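Local coordinates for protein internalin C2 (PDB 4FHO) that probably takes part in host cell adhesion and invasion, perhaps by binding partners through its leucine-rich-repeat domain, at residues T126-L131 with L140-N145; T94-S99 with S107-L112; T82-L87 with N101-V106; S192-L197 with V206-N211. All blocks are in the same frame, centred on the assembly; numbering follows the deposited sequence.

Contact 1 (T126-L131 with L140-N145)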
loop_
_atom_site.group_PDB
_atom_site.type_symbol
_atom_site.label_atom_id
_atom_site.label_comp_id
_atom_site.label_asym_id
_atom_site.label_seq_id
_atom_site.Cartn_x
_atom_site.Cartn_y
_atom_site.Cartn_z
ATOM N N THR A 126 6.586 -10.429 5.481
ATOM C CA THR A 126 6.914 -11.697 4.816
ATOM C C THR A 126 5.733 -12.307 4.059
ATOM O O THR A 126 5.933 -13.226 3.296
ATOM C CB THR A 126 7.450 -12.720 5.845
ATOM O OG1 THR A 126 6.423 -13.043 6.785
ATOM C CG2 THR A 126 8.648 -12.135 6.614
ATOM N N ASP A 127 4.528 -11.776 4.245
ATOM C CA ASP A 127 3.278 -12.455 3.918
ATOM C C ASP A 127 2.274 -11.396 3.437
ATOM O O ASP A 127 2.059 -10.414 4.130
ATOM C CB ASP A 127 2.780 -13.128 5.221
ATOM C CG ASP A 127 1.575 -14.024 5.030
ATOM O OD1 ASP A 127 1.211 -14.365 3.887
ATOM O OD2 ASP A 127 1.006 -14.435 6.065
ATOM N N VAL A 128 1.647 -11.608 2.286
ATOM C CA VAL A 128 0.611 -10.675 1.734
ATOM C C VAL A 128 -0.815 -11.284 1.719
ATOM O O VAL A 128 -1.739 -10.736 1.100
ATOM C CB VAL A 128 1.018 -10.113 0.346
ATOM C CG1 VAL A 128 2.224 -9.191 0.493
ATOM C CG2 VAL A 128 1.274 -11.220 -0.662
ATOM N N THR A 129 -1.013 -12.351 2.485
ATOM C CA THR A 129 -2.322 -12.990 2.625
ATOM C C THR A 129 -3.488 -12.028 2.958
ATOM O O THR A 129 -4.547 -12.131 2.327
ATOM C CB THR A 129 -2.287 -14.185 3.605
ATOM O OG1 THR A 129 -1.204 -15.059 3.284
ATOM C CG2 THR A 129 -3.527 -15.019 3.436
ATOM N N PRO A 130 -3.283 -11.045 3.866
ATOM C CA PRO A 130 -4.345 -10.059 4.135
ATOM C C PRO A 130 -4.791 -9.181 2.958
ATOM O O PRO A 130 -5.866 -8.602 3.024
ATOM C CB PRO A 130 -3.729 -9.193 5.243
ATOM C CG PRO A 130 -2.807 -10.129 5.956
ATOM C CD PRO A 130 -2.157 -10.834 4.795
ATOM N N LEU A 131 -4.003 -9.098 1.893
ATOM C CA LEU A 131 -4.374 -8.287 0.728
ATOM C C LEU A 131 -5.408 -8.957 -0.202
ATOM O O LEU A 131 -6.005 -8.263 -1.029
ATOM C CB LEU A 131 -3.114 -7.865 -0.066
ATOM C CG LEU A 131 -1.930 -7.260 0.715
ATOM C CD1 LEU A 131 -0.905 -6.645 -0.246
ATOM C CD2 LEU A 131 -2.363 -6.228 1.751
ATOM N N LEU A 140 0.075 -1.453 -6.473
ATOM C CA LEU A 140 0.602 -2.131 -5.306
ATOM C C LEU A 140 2.120 -2.123 -5.319
ATOM O O LEU A 140 2.716 -2.613 -6.270
ATOM C CB LEU A 140 0.056 -3.560 -5.241
ATOM C CG LEU A 140 0.460 -4.394 -4.019
ATOM C CD1 LEU A 140 0.141 -3.701 -2.680
ATOM C CD2 LEU A 140 -0.191 -5.775 -4.076
ATOM N N TYR A 141 2.730 -1.553 -4.274
ATOM C CA TYR A 141 4.180 -1.639 -4.063
ATOM C C TYR A 141 4.481 -2.584 -2.904
ATOM O O TYR A 141 4.114 -2.309 -1.765
ATOM C CB TYR A 141 4.798 -0.272 -3.763
ATOM C CG TYR A 141 4.478 0.856 -4.714
ATOM C CD1 TYR A 141 3.313 1.619 -4.565
ATOM C CD2 TYR A 141 5.373 1.219 -5.738
ATOM C CE1 TYR A 141 3.028 2.693 -5.433
ATOM C CE2 TYR A 141 5.089 2.279 -6.614
ATOM C CZ TYR A 141 3.922 3.013 -6.451
ATOM O OH TYR A 141 3.638 4.060 -7.290
ATOM N N LEU A 142 5.213 -3.656 -3.192
ATOM C CA LEU A 142 5.648 -4.634 -2.191
ATOM C C LEU A 142 7.176 -4.779 -2.094
ATOM O O LEU A 142 7.663 -5.739 -1.515
ATOM C CB LEU A 142 5.001 -5.979 -2.529
ATOM C CG LEU A 142 3.477 -6.053 -2.358
ATOM C CD1 LEU A 142 2.941 -7.426 -2.782
ATOM C CD2 LEU A 142 3.010 -5.747 -0.940
ATOM N N ASP A 143 7.916 -3.788 -2.597
ATOM C CA ASP A 143 9.379 -3.866 -2.741
ATOM C C ASP A 143 10.100 -3.854 -1.414
ATOM O O ASP A 143 9.610 -3.265 -0.474
ATOM C CB ASP A 143 9.922 -2.670 -3.537
ATOM C CG ASP A 143 9.247 -2.530 -4.867
ATOM O OD1 ASP A 143 9.667 -3.194 -5.824
ATOM O OD2 ASP A 143 8.236 -1.809 -4.918
ATOM N N LEU A 144 11.262 -4.506 -1.363
ATOM C CA LEU A 144 12.190 -4.417 -0.215
ATOM C C LEU A 144 11.584 -5.035 1.075
ATOM O O LEU A 144 11.664 -4.471 2.157
ATOM C CB LEU A 144 12.680 -2.975 -0.013
ATOM C CG LEU A 144 13.421 -2.337 -1.214
ATOM C CD1 LEU A 144 13.351 -0.806 -1.214
ATOM C CD2 LEU A 144 14.849 -2.815 -1.144
ATOM N N ASN A 145 10.959 -6.186 0.910
ATOM C CA ASN A 145 10.423 -6.999 1.991
ATOM C C ASN A 145 11.066 -8.394 1.901
ATOM O O ASN A 145 12.144 -8.542 1.313
ATOM C CB ASN A 145 8.891 -6.960 1.879
ATOM C CG ASN A 145 8.324 -5.610 2.286
ATOM O OD1 ASN A 145 8.538 -5.173 3.390
ATOM N ND2 ASN A 145 7.629 -4.942 1.380
#
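The carbonyl oxygen of Leu-142, a residue that packs on Val-128, is gripped by two side-chain amides. Asn-145 ND2 donates to Leu-142 O at 3.0 Å, from well above the carbonyl plane (74° out of it). Asn-167 ND2, one coil further on, donates to the same oxygen. Asn-145 ND2 also donates to Leu-120 O one coil back. This column of asparagines is a hallmark of the leucine-rich-repeat solenoid, and it ties neighbouring coils together.

Within the coil, the loop 126-131 faces the end of strand 139-141 and the turn after it through leucines and a valine. Val-128 CG1 sits over the fork of Leu-142, 3.8 Å from Leu-142 CD1 and equally near CD2. Leu-131 CD1 does the same at Leu-140, lying 4.0 Å from Leu-140 CD1. Leu-140 carries its CG anti to the backbone N (chi1 -177°), which turns its two methyls to Leu-131. On the outer side, Thr-129 OG1 donates to Asp-127 OD1 at 2.6 Å and steadies the start of the 3-10 turn. No hydrogen bond crosses the contact. The two segments meet by methyl packing alone, while Leu-142 O, Asn-145 and Asp-127 OD1 are bonded within their own segment or to a neighbouring coil.

Contact 2 (T94-S99 with S107-L112)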
loop_
_atom_site.group_PDB
_atom_site.type_symbol
_atom_site.label_atom_id
_atom_site.label_comp_id
_atom_site.label_asym_id
_atom_site.label_seq_id
_atom_site.Cartn_x
_atom_site.Cartn_y
_atom_site.Cartn_z
ATOM N N THR A 94 -8.749 5.370 -0.174
ATOM C CA THR A 94 -8.333 4.817 -1.494
ATOM C C THR A 94 -6.805 4.785 -1.724
ATOM O O THR A 94 -6.344 4.044 -2.581
ATOM C CB THR A 94 -8.993 5.565 -2.677
ATOM O OG1 THR A 94 -8.556 6.922 -2.724
ATOM C CG2 THR A 94 -10.515 5.536 -2.568
ATOM N N GLU A 95 -6.070 5.616 -0.979
ATOM C CA GLU A 95 -4.624 5.764 -1.096
ATOM C C GLU A 95 -4.032 5.606 0.296
ATOM O O GLU A 95 -4.315 6.413 1.185
ATOM C CB GLU A 95 -4.285 7.134 -1.695
ATOM C CG GLU A 95 -2.793 7.428 -1.822
ATOM C CD GLU A 95 -2.319 8.596 -0.956
ATOM O OE1 GLU A 95 -2.416 9.769 -1.399
ATOM O OE2 GLU A 95 -1.813 8.338 0.160
ATOM N N LEU A 96 -3.237 4.554 0.490
ATOM C CA LEU A 96 -2.551 4.293 1.768
ATOM C C LEU A 96 -1.048 4.090 1.520
ATOM O O LEU A 96 -0.666 3.138 0.859
ATOM C CB LEU A 96 -3.167 3.073 2.449
ATOM C CG LEU A 96 -2.656 2.674 3.824
ATOM C CD1 LEU A 96 -2.711 3.817 4.842
ATOM C CD2 LEU A 96 -3.474 1.474 4.276
ATOM N N GLU A 97 -0.225 5.007 2.031
ATOM C CA GLU A 97 1.233 4.977 1.842
ATOM C C GLU A 97 1.884 4.762 3.195
ATOM O O GLU A 97 1.897 5.659 4.039
ATOM C CB GLU A 97 1.738 6.268 1.193
ATOM C CG GLU A 97 1.214 6.483 -0.232
ATOM C CD GLU A 97 1.633 7.830 -0.841
ATOM O OE1 GLU A 97 2.745 8.328 -0.546
ATOM O OE2 GLU A 97 0.848 8.395 -1.625
ATOM N N LEU A 98 2.404 3.553 3.395
ATOM C CA LEU A 98 3.021 3.130 4.647
ATOM C C LEU A 98 4.472 2.703 4.516
ATOM O O LEU A 98 5.032 2.134 5.467
ATOM C CB LEU A 98 2.171 2.009 5.245
ATOM C CG LEU A 98 0.793 2.410 5.766
ATOM C CD1 LEU A 98 0.050 1.148 6.160
ATOM C CD2 LEU A 98 0.922 3.366 6.945
ATOM N N SER A 99 5.084 3.007 3.365
ATOM C CA SER A 99 6.493 2.705 3.057
ATOM C C SER A 99 7.475 3.077 4.192
ATOM O O SER A 99 7.396 4.169 4.726
ATOM C CB SER A 99 6.898 3.444 1.766
ATOM O OG SER A 99 8.303 3.409 1.552
ATOM N N SER A 107 -2.130 -7.476 8.692
ATOM C CA SER A 107 -3.439 -8.106 9.015
ATOM C C SER A 107 -4.552 -7.074 9.169
ATOM O O SER A 107 -5.666 -7.281 8.689
ATOM C CB SER A 107 -3.348 -8.962 10.284
ATOM O OG SER A 107 -2.421 -10.019 10.106
ATOM N N ALA A 108 -4.221 -5.940 9.782
ATOM C CA ALA A 108 -5.189 -4.884 10.065
ATOM C C ALA A 108 -5.811 -4.196 8.840
ATOM O O ALA A 108 -6.806 -3.501 9.014
ATOM C CB ALA A 108 -4.580 -3.828 10.998
ATOM N N ILE A 109 -5.249 -4.355 7.641
ATOM C CA ILE A 109 -5.825 -3.718 6.443
ATOM C C ILE A 109 -6.743 -4.606 5.601
ATOM O O ILE A 109 -7.307 -4.114 4.610
ATOM C CB ILE A 109 -4.748 -3.038 5.560
ATOM C CG1 ILE A 109 -3.846 -4.035 4.828
ATOM C CG2 ILE A 109 -3.897 -2.097 6.402
ATOM C CD1 ILE A 109 -3.159 -3.416 3.638
ATOM N N ALA A 110 -6.906 -5.882 5.987
ATOM C CA ALA A 110 -7.679 -6.857 5.192
ATOM C C ALA A 110 -9.136 -6.456 4.894
ATOM O O ALA A 110 -9.681 -6.851 3.863
ATOM C CB ALA A 110 -7.613 -8.264 5.810
ATOM N N GLY A 111 -9.739 -5.665 5.785
ATOM C CA GLY A 111 -11.095 -5.134 5.609
ATOM C C GLY A 111 -11.198 -3.843 4.803
ATOM O O GLY A 111 -12.305 -3.427 4.461
ATOM N N LEU A 112 -10.073 -3.218 4.465
ATOM C CA LEU A 112 -10.089 -1.922 3.758
ATOM C C LEU A 112 -10.323 -2.115 2.246
ATOM O O LEU A 112 -9.438 -1.817 1.439
ATOM C CB LEU A 112 -8.781 -1.145 4.030
ATOM C CG LEU A 112 -8.385 -0.901 5.493
ATOM C CD1 LEU A 112 -7.152 -0.028 5.555
ATOM C CD2 LEU A 112 -9.502 -0.281 6.301
#
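Segment 107-112 meets Leu-96 through two side chains, Ile-109 first and Leu-112 after it. It begins with Ser-107, whose N is held by Asn-105 OD1. Ser-107 O takes the N-H of Ala-110, closing the short 3-10 turn that brings Ile-109 inward. Ile-109 CG2 then touches Leu-96 CD2 at 4.2 Å. The isoleucine's chi1 of 71° places CG1 between the backbone N and the carbonyl carbon, with CG2 anti to that carbon and on the strand side.

This is the inside of one coil of a leucine-rich-repeat solenoid. Strand 95-97 forms one wall, and the 3-10 turn with the loop after it forms the other. With chi1 at -177°, Leu-96 extends away from its own N and brings CD2 to both Ile-109 and Leu-112.

From Ile-109 the chain makes a type I beta turn through Ala-110 and Gly-111. The turn is closed by Leu-112 N on Ile-109 O at 2.9 Å. Leu-112 points back to the strand, and its CD1 lies 4.2 Å from Leu-96 CD2. These two leucines cross at about a right angle. The same methyl of Leu-96 serves both partners. Leu-96 also packs on Leu-74 and Leu-118 of the flanking strands.

Contact 3 (T82-L87 with N101-V106)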
loop_
_atom_site.group_PDB
_atom_site.type_symbol
_atom_site.label_atom_id
_atom_site.label_comp_id
_atom_site.label_asym_id
_atom_site.label_seq_id
_atom_site.Cartn_x
_atom_site.Cartn_y
_atom_site.Cartn_z
ATOM N N THR A 82 3.967 0.864 14.190
ATOM C CA THR A 82 3.919 -0.596 14.382
ATOM C C THR A 82 2.497 -1.201 14.412
ATOM O O THR A 82 2.360 -2.406 14.222
ATOM C CB THR A 82 4.643 -0.979 15.688
ATOM O OG1 THR A 82 4.024 -0.323 16.804
ATOM C CG2 THR A 82 6.112 -0.545 15.632
ATOM N N ASP A 83 1.462 -0.381 14.649
ATOM C CA ASP A 83 0.081 -0.858 14.882
ATOM C C ASP A 83 -0.889 -0.121 13.937
ATOM O O ASP A 83 -1.048 1.092 14.021
ATOM C CB ASP A 83 -0.314 -0.612 16.342
ATOM C CG ASP A 83 -1.721 -1.142 16.693
ATOM O OD1 ASP A 83 -2.298 -1.946 15.937
ATOM O OD2 ASP A 83 -2.243 -0.751 17.751
ATOM N N LEU A 84 -1.542 -0.874 13.067
ATOM C CA LEU A 84 -2.497 -0.334 12.094
ATOM C C LEU A 84 -3.952 -0.492 12.520
ATOM O O LEU A 84 -4.854 -0.153 11.760
ATOM C CB LEU A 84 -2.255 -0.995 10.729
ATOM C CG LEU A 84 -0.861 -0.761 10.121
ATOM C CD1 LEU A 84 -0.762 -1.462 8.781
ATOM C CD2 LEU A 84 -0.521 0.722 9.993
ATOM N N THR A 85 -4.184 -0.954 13.755
ATOM C CA THR A 85 -5.545 -1.178 14.283
ATOM C C THR A 85 -6.509 0.027 14.137
ATOM O O THR A 85 -7.670 -0.178 13.789
ATOM C CB THR A 85 -5.477 -1.728 15.742
ATOM O OG1 THR A 85 -4.879 -3.029 15.696
ATOM C CG2 THR A 85 -6.854 -1.834 16.397
ATOM N N PRO A 86 -6.028 1.275 14.351
ATOM C CA PRO A 86 -6.901 2.454 14.175
ATOM C C PRO A 86 -7.482 2.691 12.764
ATOM O O PRO A 86 -8.493 3.391 12.650
ATOM C CB PRO A 86 -5.978 3.611 14.563
ATOM C CG PRO A 86 -5.077 3.013 15.579
ATOM C CD PRO A 86 -4.763 1.664 15.004
ATOM N N LEU A 87 -6.854 2.120 11.729
ATOM C CA LEU A 87 -7.393 2.118 10.351
ATOM C C LEU A 87 -8.559 1.163 10.059
ATOM O O LEU A 87 -9.221 1.364 9.039
ATOM C CB LEU A 87 -6.287 1.770 9.320
ATOM C CG LEU A 87 -5.075 2.662 9.185
ATOM C CD1 LEU A 87 -4.101 2.116 8.156
ATOM C CD2 LEU A 87 -5.543 4.049 8.795
ATOM N N ASN A 101 7.726 1.922 7.296
ATOM C CA ASN A 101 7.253 1.695 8.650
ATOM C C ASN A 101 7.502 0.251 9.063
ATOM O O ASN A 101 7.276 -0.641 8.268
ATOM C CB ASN A 101 5.750 2.018 8.804
ATOM C CG ASN A 101 5.469 3.508 8.793
ATOM O OD1 ASN A 101 5.616 4.183 9.807
ATOM N ND2 ASN A 101 5.073 4.031 7.635
ATOM N N PRO A 102 7.915 0.008 10.321
ATOM C CA PRO A 102 8.191 -1.373 10.767
ATOM C C PRO A 102 6.898 -2.150 11.065
ATOM O O PRO A 102 6.634 -2.487 12.217
ATOM C CB PRO A 102 9.022 -1.137 12.039
ATOM C CG PRO A 102 8.442 0.093 12.598
ATOM C CD PRO A 102 8.194 0.970 11.400
ATOM N N LEU A 103 6.104 -2.429 10.043
ATOM C CA LEU A 103 4.774 -3.048 10.209
ATOM C C LEU A 103 4.826 -4.514 10.635
ATOM O O LEU A 103 4.076 -4.906 11.517
ATOM C CB LEU A 103 3.928 -2.912 8.947
ATOM C CG LEU A 103 3.729 -1.506 8.396
ATOM C CD1 LEU A 103 2.975 -1.627 7.078
ATOM C CD2 LEU A 103 3.014 -0.580 9.380
ATOM N N LYS A 104 5.678 -5.309 9.978
ATOM C CA LYS A 104 5.903 -6.735 10.229
ATOM C C LYS A 104 4.809 -7.624 9.655
ATOM O O LYS A 104 5.096 -8.680 9.127
ATOM C CB LYS A 104 6.163 -7.077 11.709
ATOM C CG LYS A 104 7.311 -6.300 12.351
ATOM C CD LYS A 104 8.647 -7.044 12.322
ATOM C CE LYS A 104 9.478 -6.789 13.570
ATOM N NZ LYS A 104 9.927 -5.374 13.586
ATOM N N ASN A 105 3.559 -7.208 9.796
ATOM C CA ASN A 105 2.440 -7.793 9.073
ATOM C C ASN A 105 1.444 -6.691 8.726
ATOM O O ASN A 105 1.486 -5.620 9.319
ATOM C CB ASN A 105 1.787 -8.888 9.935
ATOM C CG ASN A 105 1.028 -8.324 11.117
ATOM O OD1 ASN A 105 -0.148 -7.976 11.001
ATOM N ND2 ASN A 105 1.702 -8.211 12.258
ATOM N N VAL A 106 0.517 -6.992 7.818
ATOM C CA VAL A 106 -0.559 -6.053 7.440
ATOM C C VAL A 106 -1.963 -6.676 7.637
ATOM O O VAL A 106 -2.882 -6.396 6.872
ATOM C CB VAL A 106 -0.329 -5.513 6.010
ATOM C CG1 VAL A 106 0.943 -4.673 5.991
ATOM C CG2 VAL A 106 -0.278 -6.646 4.997
HETATM O O HOH W 1 4.138 -4.706 14.382
HETATM O O HOH W 2 1.531 -3.562 11.684
#
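Leu-84 and Leu-103 form the tight part of this contact, while Thr-82 and Pro-102 lie on its open side. The two leucines cross at about a right angle. Leu-103 CD2 is set against the branched end of Leu-84, 3.8 Å from Leu-84 CD2. It is also 3.9 Å from Leu-84 CD1, so a single methyl meets both branches. Both side chains are buried. Leu-103 has its CG anti to the carbonyl carbon (chi1 -55°), which brings its methyls in beside Leu-84.

The other side is looser. Thr-82 CG2 rests on Pro-102 CG at 3.9 Å, and Thr-82 is exposed. Thr-82 O and Leu-103 O come within 4.1 Å of each other, both being acceptors. Water 1 donates to each, with Thr-82 O and Leu-103 O both 2.9 Å from its oxygen. Water 2 lies equally near the same pair, but it cannot serve every acceptor around it at once.

Each segment is also braced locally. Pro-102 is the centre of an inverse gamma turn, closed by Leu-103 N on Asn-101 O at 2.8 Å. Asp-83 OD1 makes an Asx turn with Thr-85 N and also accepts from Thr-85 OG1 on its syn lone pair.

These are loops of successive coils of the leucine-rich-repeat solenoid, following strands 73-75 and 95-97. No direct hydrogen bond joins the two segments. Methyl packing holds the inner part, and water supplies the protons that the two neighbouring carbonyl oxygens cannot give each other.

Contact 4 (S192-L197 with V206-N211)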
loop_
_atom_site.group_PDB
_atom_site.type_symbol
_atom_site.label_atom_id
_atom_site.label_comp_id
_atom_site.label_asym_id
_atom_site.label_seq_id
_atom_site.Cartn_x
_atom_site.Cartn_y
_atom_site.Cartn_z
ATOM N N SER A 192 12.695 -17.869 -12.246
ATOM C CA SER A 192 13.294 -18.580 -13.404
ATOM C C SER A 192 12.366 -18.844 -14.585
ATOM O O SER A 192 12.841 -18.934 -15.708
ATOM C CB SER A 192 13.931 -19.901 -12.950
ATOM O OG SER A 192 13.010 -20.686 -12.224
ATOM N N ASP A 193 11.072 -19.011 -14.326
ATOM C CA ASP A 193 10.065 -19.272 -15.351
ATOM C C ASP A 193 9.257 -17.988 -15.433
ATOM O O ASP A 193 8.738 -17.552 -14.428
ATOM C CB ASP A 193 9.184 -20.459 -14.902
ATOM C CG ASP A 193 8.243 -20.972 -15.985
ATOM O OD1 ASP A 193 7.984 -20.276 -16.984
ATOM O OD2 ASP A 193 7.747 -22.106 -15.822
ATOM N N ILE A 194 9.173 -17.379 -16.616
ATOM C CA ILE A 194 8.276 -16.228 -16.865
ATOM C C ILE A 194 7.112 -16.562 -17.822
ATOM O O ILE A 194 6.467 -15.651 -18.344
ATOM C CB ILE A 194 9.050 -14.947 -17.310
ATOM C CG1 ILE A 194 9.821 -15.147 -18.614
ATOM C CG2 ILE A 194 10.005 -14.510 -16.211
ATOM C CD1 ILE A 194 10.215 -13.836 -19.268
ATOM N N SER A 195 6.808 -17.857 -17.989
ATOM C CA SER A 195 5.649 -18.324 -18.779
ATOM C C SER A 195 4.326 -17.632 -18.451
ATOM O O SER A 195 3.607 -17.274 -19.382
ATOM C CB SER A 195 5.477 -19.849 -18.693
ATOM O OG SER A 195 6.594 -20.498 -19.269
ATOM N N PRO A 196 4.028 -17.390 -17.148
ATOM C CA PRO A 196 2.814 -16.635 -16.787
ATOM C C PRO A 196 2.604 -15.280 -17.461
ATOM O O PRO A 196 1.457 -14.885 -17.652
ATOM C CB PRO A 196 2.966 -16.446 -15.274
ATOM C CG PRO A 196 3.649 -17.688 -14.848
ATOM C CD PRO A 196 4.628 -18.003 -15.941
ATOM N N LEU A 197 3.691 -14.596 -17.819
ATOM C CA LEU A 197 3.625 -13.252 -18.407
ATOM C C LEU A 197 3.053 -13.239 -19.828
ATOM O O LEU A 197 2.572 -12.199 -20.266
ATOM C CB LEU A 197 5.002 -12.552 -18.347
ATOM C CG LEU A 197 5.723 -12.466 -16.976
ATOM C CD1 LEU A 197 6.928 -11.538 -17.062
ATOM C CD2 LEU A 197 4.818 -12.040 -15.826
ATOM N N VAL A 206 8.579 -4.358 -18.053
ATOM C CA VAL A 206 8.857 -5.547 -17.258
ATOM C C VAL A 206 10.297 -5.465 -16.768
ATOM O O VAL A 206 11.212 -5.475 -17.563
ATOM C CB VAL A 206 8.607 -6.835 -18.041
ATOM C CG1 VAL A 206 8.726 -8.055 -17.128
ATOM C CG2 VAL A 206 7.216 -6.815 -18.651
ATOM N N HIS A 207 10.504 -5.340 -15.464
ATOM C CA HIS A 207 11.849 -5.271 -14.890
ATOM C C HIS A 207 12.131 -6.589 -14.209
ATOM O O HIS A 207 11.489 -6.931 -13.206
ATOM C CB HIS A 207 11.996 -4.086 -13.934
ATOM C CG HIS A 207 12.112 -2.731 -14.602
ATOM N ND1 HIS A 207 12.406 -1.615 -13.898
ATOM C CD2 HIS A 207 11.972 -2.335 -15.912
ATOM C CE1 HIS A 207 12.447 -0.564 -14.733
ATOM N NE2 HIS A 207 12.193 -1.006 -15.965
ATOM N N LEU A 208 13.089 -7.346 -14.750
ATOM C CA LEU A 208 13.448 -8.686 -14.253
ATOM C C LEU A 208 14.960 -8.867 -14.052
ATOM O O LEU A 208 15.457 -9.970 -14.173
ATOM C CB LEU A 208 12.877 -9.752 -15.203
ATOM C CG LEU A 208 11.348 -9.905 -15.259
ATOM C CD1 LEU A 208 10.948 -10.721 -16.479
ATOM C CD2 LEU A 208 10.763 -10.537 -14.018
ATOM N N LYS A 209 15.674 -7.800 -13.666
ATOM C CA LYS A 209 17.131 -7.873 -13.401
ATOM C C LYS A 209 17.414 -8.763 -12.186
ATOM O O LYS A 209 16.568 -8.885 -11.338
ATOM C CB LYS A 209 17.738 -6.484 -13.137
ATOM C CG LYS A 209 17.611 -5.522 -14.310
ATOM C CD LYS A 209 18.102 -4.117 -13.996
ATOM C CE LYS A 209 19.589 -4.062 -13.756
ATOM N NZ LYS A 209 20.142 -2.710 -14.055
ATOM N N ASP A 210 18.596 -9.382 -12.143
ATOM C CA ASP A 210 19.047 -10.229 -11.009
ATOM C C ASP A 210 18.015 -11.300 -10.623
ATOM O O ASP A 210 17.676 -11.486 -9.457
ATOM C CB ASP A 210 19.468 -9.359 -9.806
ATOM C CG ASP A 210 20.774 -8.623 -10.051
ATOM O OD1 ASP A 210 21.842 -9.208 -9.779
ATOM O OD2 ASP A 210 20.737 -7.467 -10.521
ATOM N N ASN A 211 17.503 -11.972 -11.648
ATOM C CA ASN A 211 16.707 -13.181 -11.517
ATOM C C ASN A 211 17.476 -14.278 -12.265
ATOM O O ASN A 211 18.602 -14.042 -12.692
ATOM C CB ASN A 211 15.304 -12.919 -12.065
ATOM C CG ASN A 211 14.423 -12.181 -11.079
ATOM O OD1 ASN A 211 13.976 -12.751 -10.067
ATOM N ND2 ASN A 211 14.153 -10.914 -11.364
#
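Leu-197 meets two strand-side residues, Val-206 and Leu-208, tip to tip through the same methyl. Leu-197 CD1 is 3.9 Å from Val-206 CG1, and Leu-208 CD1 stands close beside that meeting point. This is the core of a late coil in the leucine-rich-repeat solenoid. The 3-10 turn that starts at Ser-195 packs here against Val-206 of strand 205-207 and against Leu-208, the next inward-pointing residue.

Leu-208 CD1 is shared. It lies 4.1 Å from Leu-197 CD1 on one hand. On the other it is 3.9 Å from Ile-194 CG2, with the two side chains at a slant. Val-206 sets its CG1 anti to the backbone N (chi1 -172°), and this aims the methyl at Leu-197. All four residues are buried, and no hydrogen bond links the two segments. Leu-197 also packs on Leu-184 of the preceding strand, and Val-206 on Leu-225.

His-207, between the two core residues, bonds through its backbone to Leu-184 and Ala-186 in the parallel sheet. Past the strand, Asn-211 turns its amide inward. Its ND2 makes a weak bond to Leu-208 O at 3.2 Å and a further bond to Ala-186 O, while its OD1 accepts from Ile-191 N. The asparagine thus pins the bend after the strand to the coil before.

The opposite wall has its own local brace, an Asx turn at Asp-193. Asp-193 OD1 takes Ser-195 N at 2.9 Å, on its anti side and 29° out of the carboxylate plane. The same Asp-193 OD1 takes Ser-195 OG at 2.7 Å on its syn lone pair.

Along the chain, contacts 3 and 2 interleave, then contact 1 follows and contact 4 comes last. Contacts 1, 2 and 4 each reach the same parallel sheet, by strands 139-141, 95-97 and 205-207. Contact 3 instead joins the loops after strands 73-75 and 95-97. Contacts 2 and 3 have centres about 9 Å apart and touch where Leu-98 meets Leu-84. The centres of contacts 1 and 2 are about 11 Å apart, and Leu-131 packs on Ile-109. Contact 4 lies nearer the C-terminal end, its centre about 18 Å from that of contact 1, and touches none of the others. Contacts 1, 2 and 3 pack on one another, consistent with an apolar core running from coil to coil.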